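Local coordinates for protein Endonuclease/exonuclease/phosphatase (Leptotrichia buccalis C-1013-b, PDB 3TEB) that probably acts as a metal-dependent nuclease or related phosphoesterase of the DNase I-like superfamily, at residues L237-F246 with F258-F266; M154-L162 with E189-F197. One frame throughout, in Å; residues are numbered along the deposited sequence.

Interaction 1. Residues L237-F246 with F258-F266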
ATOM      1  N   LEU A 237       2.800  18.888   0.308  1.00 62.91           N
ATOM      2  CA  LEU A 237       3.291  18.586  -1.027  1.00 63.40           C
ATOM      3  C   LEU A 237       2.490  19.288  -2.101  1.00 64.10           C
ATOM      4  O   LEU A 237       1.362  19.731  -1.867  1.00 63.86           O
ATOM      5  CB  LEU A 237       3.233  17.078  -1.283  1.00 63.01           C
ATOM      6  CG  LEU A 237       4.234  16.199  -0.549  1.00 62.17           C
ATOM      7  CD1 LEU A 237       4.173  14.802  -1.096  1.00 60.97           C
ATOM      8  CD2 LEU A 237       5.632  16.775  -0.701  1.00 62.67           C
ATOM      9  N   LYS A 238       3.087  19.377  -3.285  1.00 65.45           N
ATOM     10  CA  LYS A 238       2.388  19.857  -4.463  1.00 66.36           C
ATOM     11  C   LYS A 238       1.794  18.641  -5.166  1.00 65.47           C
ATOM     12  O   LYS A 238       2.498  17.894  -5.855  1.00 66.01           O
ATOM     13  CB  LYS A 238       3.342  20.658  -5.362  1.00 67.76           C
ATOM     14  CG  LYS A 238       2.778  21.086  -6.712  1.00 70.93           C
ATOM     15  CD  LYS A 238       1.420  21.774  -6.604  1.00 74.43           C
ATOM     16  CE  LYS A 238       0.755  21.817  -7.964  1.00 76.41           C
ATOM     17  NZ  LYS A 238       1.288  22.917  -8.814  1.00 78.03           N
ATOM     18  N   VAL A 239       0.494  18.444  -4.951  1.00 64.15           N
ATOM     19  CA  VAL A 239      -0.220  17.247  -5.409  1.00 62.84           C
ATOM     20  C   VAL A 239      -1.160  17.623  -6.553  1.00 63.21           C
ATOM     21  O   VAL A 239      -2.226  18.204  -6.335  1.00 62.67           O
ATOM     22  CB  VAL A 239      -1.022  16.574  -4.256  1.00 61.99           C
ATOM     23  CG1 VAL A 239      -1.610  15.259  -4.708  1.00 61.43           C
ATOM     24  CG2 VAL A 239      -0.154  16.371  -3.029  1.00 61.70           C
ATOM     25  N   LYS A 240      -0.756  17.285  -7.770  1.00 64.01           N
ATOM     26  CA  LYS A 240      -1.492  17.681  -8.956  1.00 65.03           C
ATOM     27  C   LYS A 240      -2.853  16.973  -9.111  1.00 63.83           C
ATOM     28  O   LYS A 240      -3.822  17.591  -9.584  1.00 63.94           O
ATOM     29  CB  LYS A 240      -0.612  17.523 -10.203  1.00 66.61           C
ATOM     30  CG  LYS A 240      -1.248  18.052 -11.495  1.00 70.52           C
ATOM     31  CD  LYS A 240      -0.296  18.931 -12.303  1.00 75.78           C
ATOM     32  CE  LYS A 240      -0.905  19.258 -13.656  1.00 78.38           C
ATOM     33  NZ  LYS A 240      -0.310  20.496 -14.237  1.00 80.59           N
ATOM     34  N   GLU A 241      -2.924  15.703  -8.685  1.00 61.79           N
ATOM     35  CA  GLU A 241      -4.100  14.845  -8.892  1.00 59.85           C
ATOM     36  C   GLU A 241      -4.188  13.658  -7.923  1.00 56.94           C
ATOM     37  O   GLU A 241      -3.175  13.088  -7.534  1.00 57.07           O
ATOM     38  CB  GLU A 241      -4.095  14.321 -10.325  1.00 61.19           C
ATOM     39  CG  GLU A 241      -5.318  13.481 -10.703  1.00 64.28           C
ATOM     40  CD  GLU A 241      -5.505  13.337 -12.212  1.00 69.61           C
ATOM     41  OE1 GLU A 241      -4.571  13.694 -12.969  1.00 71.99           O
ATOM     42  OE2 GLU A 241      -6.591  12.874 -12.640  1.00 70.51           O
ATOM     43  N   SER A 242      -5.406  13.273  -7.554  1.00 54.22           N
ATOM     44  CA  SER A 242      -5.622  12.062  -6.767  1.00 51.31           C
ATOM     45  C   SER A 242      -6.870  11.310  -7.212  1.00 50.25           C
ATOM     46  O   SER A 242      -7.970  11.597  -6.746  1.00 50.40           O
ATOM     47  CB  SER A 242      -5.727  12.392  -5.281  1.00 50.87           C
ATOM     48  OG  SER A 242      -6.134  11.252  -4.538  1.00 50.06           O
ATOM     49  N   LYS A 243      -6.703  10.339  -8.103  1.00 49.02           N
ATOM     50  CA  LYS A 243      -7.844   9.565  -8.586  1.00 48.05           C
ATOM     51  C   LYS A 243      -7.934   8.173  -7.966  1.00 45.84           C
ATOM     52  O   LYS A 243      -6.925   7.598  -7.550  1.00 45.66           O
ATOM     53  CB  LYS A 243      -7.842   9.464 -10.121  1.00 49.08           C
ATOM     54  CG  LYS A 243      -8.044  10.786 -10.840  1.00 52.60           C
ATOM     55  CD  LYS A 243      -9.082  11.687 -10.124  1.00 56.08           C
ATOM     56  CE  LYS A 243      -9.096  13.137 -10.636  1.00 57.91           C
ATOM     57  NZ  LYS A 243      -9.884  13.263 -11.883  1.00 59.89           N
ATOM     58  N   VAL A 244      -9.154   7.646  -7.905  1.00 44.00           N
ATOM     59  CA  VAL A 244      -9.363   6.245  -7.593  1.00 41.65           C
ATOM     60  C   VAL A 244      -9.219   5.469  -8.898  1.00 40.96           C
ATOM     61  O   VAL A 244      -9.506   5.998  -9.971  1.00 41.24           O
ATOM     62  CB  VAL A 244     -10.735   6.008  -6.931  1.00 41.45           C
ATOM     63  CG1 VAL A 244     -10.964   4.525  -6.659  1.00 40.45           C
ATOM     64  CG2 VAL A 244     -10.825   6.795  -5.633  1.00 41.20           C
ATOM     65  N   ILE A 245      -8.738   4.235  -8.800  1.00 39.22           N
ATOM     66  CA  ILE A 245      -8.530   3.380  -9.961  1.00 38.59           C
ATOM     67  C   ILE A 245      -8.965   1.934  -9.639  1.00 38.00           C
ATOM     68  O   ILE A 245      -9.021   1.533  -8.454  1.00 37.53           O
ATOM     69  CB  ILE A 245      -7.066   3.481 -10.483  1.00 38.56           C
ATOM     70  CG1 ILE A 245      -6.878   2.673 -11.761  1.00 38.30           C
ATOM     71  CG2 ILE A 245      -6.070   3.064  -9.420  1.00 37.33           C
ATOM     72  CD1 ILE A 245      -5.635   3.030 -12.518  1.00 38.70           C
ATOM     73  N   PHE A 246      -9.285   1.177 -10.693  1.00 38.35           N
ATOM     74  CA  PHE A 246      -9.789  -0.207 -10.605  1.00 37.87           C
ATOM     75  C   PHE A 246     -11.140  -0.270  -9.918  1.00 38.70           C
ATOM     76  O   PHE A 246     -11.323  -1.024  -8.965  1.00 38.36           O
ATOM     77  CB  PHE A 246      -8.787  -1.151  -9.924  1.00 36.45           C
ATOM     78  CG  PHE A 246      -7.414  -1.098 -10.512  1.00 35.24           C
ATOM     79  CD1 PHE A 246      -7.218  -1.294 -11.872  1.00 34.60           C
ATOM     80  CD2 PHE A 246      -6.313  -0.852  -9.707  1.00 33.32           C
ATOM     81  CE1 PHE A 246      -5.943  -1.238 -12.421  1.00 34.62           C
ATOM     82  CE2 PHE A 246      -5.032  -0.796 -10.244  1.00 33.24           C
ATOM     83  CZ  PHE A 246      -4.843  -0.992 -11.602  1.00 33.91           C
ATOM     84  N   PHE A 258     -10.665  -0.659  -4.109  1.00 32.57           N
ATOM     85  CA  PHE A 258     -10.118   0.024  -5.283  1.00 31.81           C
ATOM     86  C   PHE A 258      -8.780   0.662  -4.914  1.00 31.01           C
ATOM     87  O   PHE A 258      -8.464   0.850  -3.726  1.00 31.09           O
ATOM     88  CB  PHE A 258     -11.060   1.097  -5.817  1.00 32.65           C
ATOM     89  CG  PHE A 258     -12.500   0.682  -5.881  1.00 34.95           C
ATOM     90  CD1 PHE A 258     -12.866  -0.588  -6.332  1.00 36.26           C
ATOM     91  CD2 PHE A 258     -13.504   1.579  -5.517  1.00 36.59           C
ATOM     92  CE1 PHE A 258     -14.205  -0.958  -6.393  1.00 38.04           C
ATOM     93  CE2 PHE A 258     -14.837   1.220  -5.582  1.00 37.88           C
ATOM     94  CZ  PHE A 258     -15.191  -0.048  -6.017  1.00 38.58           C
ATOM     95  N   GLY A 259      -7.991   0.994  -5.929  1.00 30.40           N
ATOM     96  CA  GLY A 259      -6.673   1.573  -5.686  1.00 30.02           C
ATOM     97  C   GLY A 259      -6.684   3.080  -5.794  1.00 30.70           C
ATOM     98  O   GLY A 259      -7.584   3.649  -6.410  1.00 31.46           O
ATOM     99  N   ILE A 260      -5.690   3.724  -5.189  1.00 31.05           N
ATOM    100  CA  ILE A 260      -5.502   5.167  -5.298  1.00 32.16           C
ATOM    101  C   ILE A 260      -4.256   5.437  -6.103  1.00 33.08           C
ATOM    102  O   ILE A 260      -3.218   4.793  -5.931  1.00 32.51           O
ATOM    103  CB  ILE A 260      -5.367   5.858  -3.921  1.00 32.41           C
ATOM    104  CG1 ILE A 260      -6.665   5.762  -3.135  1.00 32.49           C
ATOM    105  CG2 ILE A 260      -5.003   7.328  -4.073  1.00 32.59           C
ATOM    106  CD1 ILE A 260      -6.483   6.119  -1.693  1.00 32.70           C
ATOM    107  N   GLU A 261      -4.385   6.424  -6.968  1.00 35.67           N
ATOM    108  CA  GLU A 261      -3.381   6.770  -7.924  1.00 38.31           C
ATOM    109  C   GLU A 261      -3.152   8.281  -7.792  1.00 40.45           C
ATOM    110  O   GLU A 261      -4.060   9.081  -8.016  1.00 41.38           O
ATOM    111  CB  GLU A 261      -3.916   6.381  -9.292  1.00 38.87           C
ATOM    112  CG  GLU A 261      -3.091   6.804 -10.476  1.00 43.86           C
ATOM    113  CD  GLU A 261      -3.917   6.901 -11.769  1.00 49.83           C
ATOM    114  OE1 GLU A 261      -3.306   7.191 -12.831  1.00 53.60           O
ATOM    115  OE2 GLU A 261      -5.164   6.704 -11.727  1.00 51.29           O
ATOM    116  N   VAL A 262      -1.936   8.664  -7.415  1.00 42.82           N
ATOM    117  CA  VAL A 262      -1.622  10.045  -7.049  1.00 46.26           C
ATOM    118  C   VAL A 262      -0.443  10.569  -7.866  1.00 48.98           C
ATOM    119  O   VAL A 262       0.539   9.848  -8.073  1.00 48.76           O
ATOM    120  CB  VAL A 262      -1.298  10.130  -5.526  1.00 46.08           C
ATOM    121  CG1 VAL A 262      -0.609  11.414  -5.177  1.00 46.56           C
ATOM    122  CG2 VAL A 262      -2.559   9.999  -4.705  1.00 46.57           C
ATOM    123  N   LYS A 263      -0.542  11.814  -8.329  1.00 53.52           N
ATOM    124  CA  LYS A 263       0.562  12.465  -9.041  1.00 58.05           C
ATOM    125  C   LYS A 263       1.188  13.619  -8.223  1.00 61.02           C
ATOM    126  O   LYS A 263       0.500  14.561  -7.836  1.00 61.82           O
ATOM    127  CB  LYS A 263       0.101  12.935 -10.427  1.00 58.90           C
ATOM    128  CG  LYS A 263       1.243  13.303 -11.366  1.00 62.11           C
ATOM    129  CD  LYS A 263       0.734  14.010 -12.617  1.00 67.62           C
ATOM    130  CE  LYS A 263       1.797  14.956 -13.181  1.00 71.30           C
ATOM    131  NZ  LYS A 263       1.202  16.040 -14.036  1.00 73.73           N
ATOM    132  N   ILE A 264       2.490  13.523  -7.951  1.00 64.57           N
ATOM    133  CA  ILE A 264       3.215  14.527  -7.158  1.00 69.29           C
ATOM    134  C   ILE A 264       4.323  15.144  -7.992  1.00 73.79           C
ATOM    135  O   ILE A 264       5.016  14.436  -8.718  1.00 73.62           O
ATOM    136  CB  ILE A 264       3.955  13.913  -5.926  1.00 68.48           C
ATOM    137  CG1 ILE A 264       3.233  12.688  -5.330  1.00 67.36           C
ATOM    138  CG2 ILE A 264       4.299  15.011  -4.896  1.00 69.09           C
ATOM    139  CD1 ILE A 264       2.285  12.980  -4.191  1.00 67.57           C
ATOM    140  N   GLU A 265       4.527  16.448  -7.876  1.00 80.47           N
ATOM    141  CA  GLU A 265       5.731  17.012  -8.469  1.00 86.66           C
ATOM    142  C   GLU A 265       6.619  17.753  -7.480  1.00 90.04           C
ATOM    143  O   GLU A 265       6.133  18.438  -6.576  1.00 91.04           O
ATOM    144  CB  GLU A 265       5.441  17.819  -9.746  1.00 87.87           C
ATOM    145  CG  GLU A 265       4.746  19.159  -9.577  1.00 91.75           C
ATOM    146  CD  GLU A 265       4.120  19.644 -10.882  1.00 96.30           C
ATOM    147  OE1 GLU A 265       3.320  18.861 -11.471  1.00 97.33           O
ATOM    148  OE2 GLU A 265       4.424  20.796 -11.304  1.00 97.11           O
ATOM    149  N   PHE A 266       7.925  17.564  -7.655  1.00 93.13           N
ATOM    150  CA  PHE A 266       8.948  18.239  -6.856  1.00 96.09           C
ATOM    151  C   PHE A 266      10.283  18.309  -7.601  1.00 97.46           C
ATOM    152  O   PHE A 266      10.848  19.391  -7.777  1.00 98.90           O
ATOM    153  CB  PHE A 266       9.139  17.573  -5.477  1.00 96.16           C
ATOM    154  CG  PHE A 266       8.892  16.092  -5.467  1.00 92.94           C
ATOM    155  CD1 PHE A 266       9.667  15.231  -6.232  1.00 91.53           C
ATOM    156  CD2 PHE A 266       7.893  15.558  -4.670  1.00 91.47           C
ATOM    157  CE1 PHE A 266       9.433  13.855  -6.217  1.00 89.55           C
ATOM    158  CE2 PHE A 266       7.647  14.172  -4.643  1.00 89.61           C
ATOM    159  CZ  PHE A 266       8.418  13.321  -5.418  1.00 88.71           C
TER
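Glu261 and Lys243 pair through both their backbone groups: Glu261 N to Lys243 O is 2.9 Å, and Lys243 N to Glu261 O is also 2.9 Å. Ile245 and Gly259 are joined the same way, with Gly259 N 2.8 Å from Ile245 O. Lys263 N then reaches Glu241 O at 3.0 Å. Beyond this point a beta bulge at Lys240 shifts the antiparallel register by one residue. The bond from Lys240 N to Lys263 O is weak, but Glu265 N still meets Lys238 O at 3.2 Å.

One face is mostly apolar, with Ser242 as its polar member. Val239 CG1 touches Val262 CG1 at 4.0 Å. Val244 CG1 is anti to its own N (chi1 178°), which brings it to 3.5 Å from Phe258 CB. The other face carries Glu241, Lys243, Glu261 and Lys263. Lys243 bridges to Glu241 on its own strand, while Glu261 has a salt bridge to Lys33.

Helix 199-202 packs on the face of Val239 and Val262 through Thr199, Tyr200 and Met202. Ile245 and Phe246 lean on helix 19-33. Within the mixed sheet, strand 259-264 lies between strands 4-10 and 239-245, and strand 205-206 flanks the latter.

Interaction 2. Residues M154-L162 with E189-F197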
HETATM    1  N   MSE A 154      -3.700   2.902  17.379  1.00 45.83           N
HETATM    2  CA  MSE A 154      -3.359   3.406  16.047  1.00 45.53           C
HETATM    3  C   MSE A 154      -2.398   4.608  16.099  1.00 45.00           C
HETATM    4  O   MSE A 154      -1.491   4.731  15.269  1.00 45.06           O
HETATM    5  CB  MSE A 154      -4.645   3.758  15.297  1.00 46.18           C
HETATM    6  CG  MSE A 154      -4.481   4.632  14.054  1.00 47.13           C
HETATM    7 SE   MSE A 154      -4.535   3.671  12.358  0.75 48.55          SE
HETATM    8  CE  MSE A 154      -6.384   3.006  12.407  1.00 48.14           C
ATOM      9  N   GLY A 155      -2.593   5.485  17.076  1.00 40.83           N
ATOM     10  CA  GLY A 155      -1.678   6.594  17.281  1.00 40.19           C
ATOM     11  C   GLY A 155      -0.250   6.121  17.478  1.00 39.38           C
ATOM     12  O   GLY A 155       0.635   6.450  16.682  1.00 39.37           O
ATOM     13  N   LYS A 156      -0.039   5.337  18.537  1.00 38.97           N
ATOM     14  CA  LYS A 156       1.258   4.749  18.868  1.00 38.03           C
ATOM     15  C   LYS A 156       1.902   4.057  17.671  1.00 35.80           C
ATOM     16  O   LYS A 156       3.083   4.246  17.387  1.00 35.31           O
ATOM     17  CB  LYS A 156       1.105   3.735  20.006  1.00 39.25           C
ATOM     18  CG  LYS A 156       1.170   4.304  21.431  1.00 43.03           C
ATOM     19  CD  LYS A 156       1.737   3.231  22.393  1.00 47.95           C
ATOM     20  CE  LYS A 156       1.555   3.586  23.874  1.00 51.64           C
ATOM     21  NZ  LYS A 156       0.134   3.410  24.316  1.00 53.46           N
ATOM     22  N   ASN A 157       1.112   3.250  16.976  1.00 34.10           N
ATOM     23  CA  ASN A 157       1.601   2.509  15.823  1.00 32.41           C
ATOM     24  C   ASN A 157       2.148   3.429  14.739  1.00 31.70           C
ATOM     25  O   ASN A 157       3.250   3.198  14.215  1.00 31.43           O
ATOM     26  CB  ASN A 157       0.508   1.599  15.261  1.00 32.04           C
ATOM     27  CG  ASN A 157       0.119   0.485  16.222  1.00 32.40           C
ATOM     28  OD1 ASN A 157       0.758   0.283  17.254  1.00 33.22           O
ATOM     29  ND2 ASN A 157      -0.939  -0.243  15.883  1.00 32.64           N
ATOM     30  N   ILE A 158       1.386   4.473  14.420  1.00 31.31           N
ATOM     31  CA  ILE A 158       1.828   5.449  13.436  1.00 31.01           C
ATOM     32  C   ILE A 158       3.115   6.145  13.907  1.00 31.55           C
ATOM     33  O   ILE A 158       4.049   6.329  13.118  1.00 31.44           O
ATOM     34  CB  ILE A 158       0.709   6.450  13.066  1.00 30.96           C
ATOM     35  CG1 ILE A 158      -0.355   5.745  12.227  1.00 30.10           C
ATOM     36  CG2 ILE A 158       1.273   7.644  12.293  1.00 30.80           C
ATOM     37  CD1 ILE A 158      -1.558   6.566  11.939  1.00 29.42           C
ATOM     38  N   GLN A 159       3.173   6.492  15.193  1.00 32.17           N
ATOM     39  CA  GLN A 159       4.394   7.032  15.780  1.00 32.95           C
ATOM     40  C   GLN A 159       5.599   6.086  15.577  1.00 32.43           C
ATOM     41  O   GLN A 159       6.691   6.540  15.238  1.00 32.78           O
ATOM     42  CB  GLN A 159       4.195   7.381  17.261  1.00 33.93           C
ATOM     43  CG  GLN A 159       3.441   8.685  17.525  1.00 36.13           C
ATOM     44  CD  GLN A 159       4.039   9.914  16.797  1.00 38.78           C
ATOM     45  OE1 GLN A 159       3.312  10.674  16.144  1.00 38.94           O
ATOM     46  NE2 GLN A 159       5.359  10.109  16.916  1.00 39.46           N
ATOM     47  N   THR A 160       5.403   4.780  15.757  1.00 31.24           N
ATOM     48  CA  THR A 160       6.461   3.820  15.445  1.00 30.12           C
ATOM     49  C   THR A 160       6.936   3.933  13.993  1.00 29.40           C
ATOM     50  O   THR A 160       8.135   3.932  13.742  1.00 29.48           O
ATOM     51  CB  THR A 160       6.030   2.373  15.731  1.00 29.92           C
ATOM     52  OG1 THR A 160       5.617   2.266  17.089  1.00 30.44           O
ATOM     53  CG2 THR A 160       7.171   1.398  15.486  1.00 29.29           C
ATOM     54  N   ILE A 161       6.010   4.017  13.039  1.00 28.67           N
ATOM     55  CA  ILE A 161       6.408   4.147  11.643  1.00 28.42           C
ATOM     56  C   ILE A 161       7.250   5.416  11.484  1.00 29.54           C
ATOM     57  O   ILE A 161       8.390   5.375  10.991  1.00 29.29           O
ATOM     58  CB  ILE A 161       5.191   4.153  10.680  1.00 27.79           C
ATOM     59  CG1 ILE A 161       4.470   2.800  10.720  1.00 27.30           C
ATOM     60  CG2 ILE A 161       5.623   4.450   9.253  1.00 27.12           C
ATOM     61  CD1 ILE A 161       3.057   2.805  10.097  1.00 26.89           C
ATOM     62  N   LEU A 162       6.697   6.533  11.953  1.00 30.95           N
ATOM     63  CA  LEU A 162       7.328   7.837  11.766  1.00 32.80           C
ATOM     64  C   LEU A 162       8.665   7.965  12.464  1.00 34.32           C
ATOM     65  O   LEU A 162       9.513   8.715  12.005  1.00 35.08           O
ATOM     66  CB  LEU A 162       6.395   8.981  12.167  1.00 32.85           C
ATOM     67  CG  LEU A 162       5.205   9.165  11.222  1.00 32.58           C
ATOM     68  CD1 LEU A 162       4.176  10.088  11.828  1.00 32.98           C
ATOM     69  CD2 LEU A 162       5.633   9.646   9.845  1.00 32.39           C
ATOM     70  N   GLU A 189      -9.209  12.018  11.985  1.00 53.82           N
ATOM     71  CA  GLU A 189      -8.583  13.214  12.538  1.00 55.38           C
ATOM     72  C   GLU A 189      -7.368  12.799  13.358  1.00 54.01           C
ATOM     73  O   GLU A 189      -6.279  13.331  13.162  1.00 54.13           O
ATOM     74  CB  GLU A 189      -9.570  13.985  13.415  1.00 57.49           C
ATOM     75  CG  GLU A 189      -9.501  15.512  13.271  1.00 62.90           C
ATOM     76  CD  GLU A 189     -10.337  16.040  12.095  1.00 68.46           C
ATOM     77  OE1 GLU A 189     -10.050  15.672  10.926  1.00 70.26           O
ATOM     78  OE2 GLU A 189     -11.279  16.832  12.340  1.00 70.90           O
ATOM     79  N   ASN A 190      -7.563  11.827  14.250  1.00 52.39           N
ATOM     80  CA  ASN A 190      -6.479  11.230  15.028  1.00 50.32           C
ATOM     81  C   ASN A 190      -5.252  10.841  14.187  1.00 48.19           C
ATOM     82  O   ASN A 190      -4.118  11.104  14.598  1.00 48.26           O
ATOM     83  CB  ASN A 190      -6.990  10.016  15.817  1.00 50.51           C
ATOM     84  CG  ASN A 190      -6.018   9.563  16.902  1.00 50.51           C
ATOM     85  OD1 ASN A 190      -5.418   8.489  16.813  1.00 49.16           O
ATOM     86  ND2 ASN A 190      -5.858  10.385  17.932  1.00 51.79           N
ATOM     87  N   ILE A 191      -5.476  10.224  13.021  1.00 45.89           N
ATOM     88  CA  ILE A 191      -4.383   9.878  12.105  1.00 43.63           C
ATOM     89  C   ILE A 191      -3.571  11.130  11.842  1.00 43.60           C
ATOM     90  O   ILE A 191      -2.372  11.149  12.087  1.00 43.25           O
ATOM     91  CB  ILE A 191      -4.875   9.322  10.724  1.00 43.15           C
ATOM     92  CG1 ILE A 191      -5.910   8.189  10.868  1.00 42.56           C
ATOM     93  CG2 ILE A 191      -3.707   8.897   9.844  1.00 42.12           C
ATOM     94  CD1 ILE A 191      -5.367   6.805  10.862  1.00 41.87           C
ATOM     95  N   LEU A 192      -4.234  12.185  11.371  1.00 44.18           N
ATOM     96  CA  LEU A 192      -3.552  13.427  10.985  1.00 45.01           C
ATOM     97  C   LEU A 192      -2.831  14.125  12.143  1.00 46.06           C
ATOM     98  O   LEU A 192      -1.768  14.704  11.938  1.00 46.17           O
ATOM     99  CB  LEU A 192      -4.521  14.390  10.294  1.00 45.35           C
ATOM    100  CG  LEU A 192      -5.312  13.874   9.080  1.00 45.01           C
ATOM    101  CD1 LEU A 192      -6.463  14.811   8.765  1.00 45.38           C
ATOM    102  CD2 LEU A 192      -4.435  13.652   7.841  1.00 44.37           C
ATOM    103  N   SER A 193      -3.407  14.051  13.347  1.00 47.16           N
ATOM    104  CA  SER A 193      -2.773  14.532  14.593  1.00 48.18           C
ATOM    105  C   SER A 193      -1.349  14.033  14.773  1.00 47.44           C
ATOM    106  O   SER A 193      -0.607  14.591  15.566  1.00 48.09           O
ATOM    107  CB  SER A 193      -3.547  14.070  15.837  1.00 48.93           C
ATOM    108  OG  SER A 193      -4.920  14.376  15.757  1.00 50.50           O
ATOM    109  N   GLN A 194      -0.984  12.963  14.074  1.00 46.19           N
ATOM    110  CA  GLN A 194       0.338  12.369  14.226  1.00 45.33           C
ATOM    111  C   GLN A 194       1.395  13.115  13.411  1.00 45.42           C
ATOM    112  O   GLN A 194       2.564  12.743  13.392  1.00 45.14           O
ATOM    113  CB  GLN A 194       0.287  10.887  13.866  1.00 44.49           C
ATOM    114  CG  GLN A 194      -0.825  10.124  14.583  1.00 43.75           C
ATOM    115  CD  GLN A 194      -0.716  10.170  16.102  1.00 43.66           C
ATOM    116  OE1 GLN A 194       0.385  10.160  16.664  1.00 44.09           O
ATOM    117  NE2 GLN A 194      -1.862  10.207  16.773  1.00 43.92           N
ATOM    118  N   GLY A 195       0.973  14.193  12.761  1.00 45.91           N
ATOM    119  CA  GLY A 195       1.860  14.986  11.922  1.00 46.45           C
ATOM    120  C   GLY A 195       1.809  14.499  10.492  1.00 46.16           C
ATOM    121  O   GLY A 195       2.848  14.307   9.857  1.00 46.18           O
ATOM    122  N   LEU A 196       0.589  14.305   9.991  1.00 46.10           N
ATOM    123  CA  LEU A 196       0.374  13.762   8.662  1.00 45.50           C
ATOM    124  C   LEU A 196      -0.514  14.638   7.804  1.00 46.25           C
ATOM    125  O   LEU A 196      -1.494  15.211   8.284  1.00 46.61           O
ATOM    126  CB  LEU A 196      -0.226  12.371   8.759  1.00 44.85           C
ATOM    127  CG  LEU A 196       0.753  11.273   9.158  1.00 43.90           C
ATOM    128  CD1 LEU A 196       0.043   9.940   9.158  1.00 42.80           C
ATOM    129  CD2 LEU A 196       1.941  11.232   8.217  1.00 44.09           C
ATOM    130  N   PHE A 197      -0.154  14.725   6.527  1.00 46.53           N
ATOM    131  CA  PHE A 197      -0.932  15.438   5.524  1.00 47.46           C
ATOM    132  C   PHE A 197      -1.518  14.441   4.520  1.00 46.41           C
ATOM    133  O   PHE A 197      -0.837  13.520   4.068  1.00 46.41           O
ATOM    134  CB  PHE A 197      -0.059  16.475   4.812  1.00 48.42           C
ATOM    135  CG  PHE A 197       0.515  17.524   5.730  1.00 51.97           C
ATOM    136  CD1 PHE A 197      -0.113  18.757   5.879  1.00 54.71           C
ATOM    137  CD2 PHE A 197       1.687  17.284   6.447  1.00 53.95           C
ATOM    138  CE1 PHE A 197       0.415  19.734   6.727  1.00 56.39           C
ATOM    139  CE2 PHE A 197       2.219  18.257   7.301  1.00 55.57           C
ATOM    140  CZ  PHE A 197       1.581  19.480   7.436  1.00 56.44           C
TER
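Gln194 lies against the helix 154-162 along the whole of its side chain. Its CB sits 3.7 Å from Ile158 CG2, and its CG stays over the same methyl. The chain bends at chi2 (-59°), and the amide then turns along the neighbouring helix surface. CD comes to 3.9 Å from Gly155 CA. That residue has no side chain, and the amide rests directly on its backbone. At the tip the two amide atoms part. NE2 donates to Asn190 O at 3.3 Å, four residues back along the chain, with the donor above the carbonyl plane. OE1 points toward Gln159 and is 3.5 Å from Gln159 CG. The bond to Asn190 O helps to fix the rotation of the amide.

The rest of the contact is apolar. Ile191 CD1 meets the selenium of Met154, a selenomethionine here, at 3.6 Å. Ile158 CD1 lies 3.8 Å from Ile191 CG2, and these two side chains cross at about a right angle. Ile158 CG2 also approaches Leu196 CD1. Further along, Leu162 CD1 lies against the backbone of Gln194, 3.5 Å from its O.

Gly195, with positive phi (92°), turns the chain out of the helix. Its N and Leu196 N both bond to Leu192 O, from the same face of that carbonyl. Leu196 is thereby brought in beside Ile158 and Leu162.

Both helices rest on one sheet. Ile161 and Leu162 touch Leu173 of strand 170-174, and Ile191 and Leu196 touch Phe232 of strand 225-233. Such a pair of helices packed on one of the two inner sheets fits an outer helical layer of the four-layered DNase I-like alpha/beta sandwich.

Interactions 1 and 2 belong to different sheets of the same domain. Interaction 1 joins two strands within one sheet. Interaction 2 joins two helices that pack on the other. Their centres are 21 Å apart, and their nearest atoms are about 6 Å apart without touching. The chain links them directly: Phe197, at the end of interaction 2, leads into helix 199-202, which lies on the mostly apolar face of interaction 1. Magnesium binds at Glu42 and Asp256. Interaction 1 is near this site, with the side chain of Phe258 about 8 Å from that of Asp256 and about 12 Å from a bound magnesium ion. Interaction 2 is structural packing away from it.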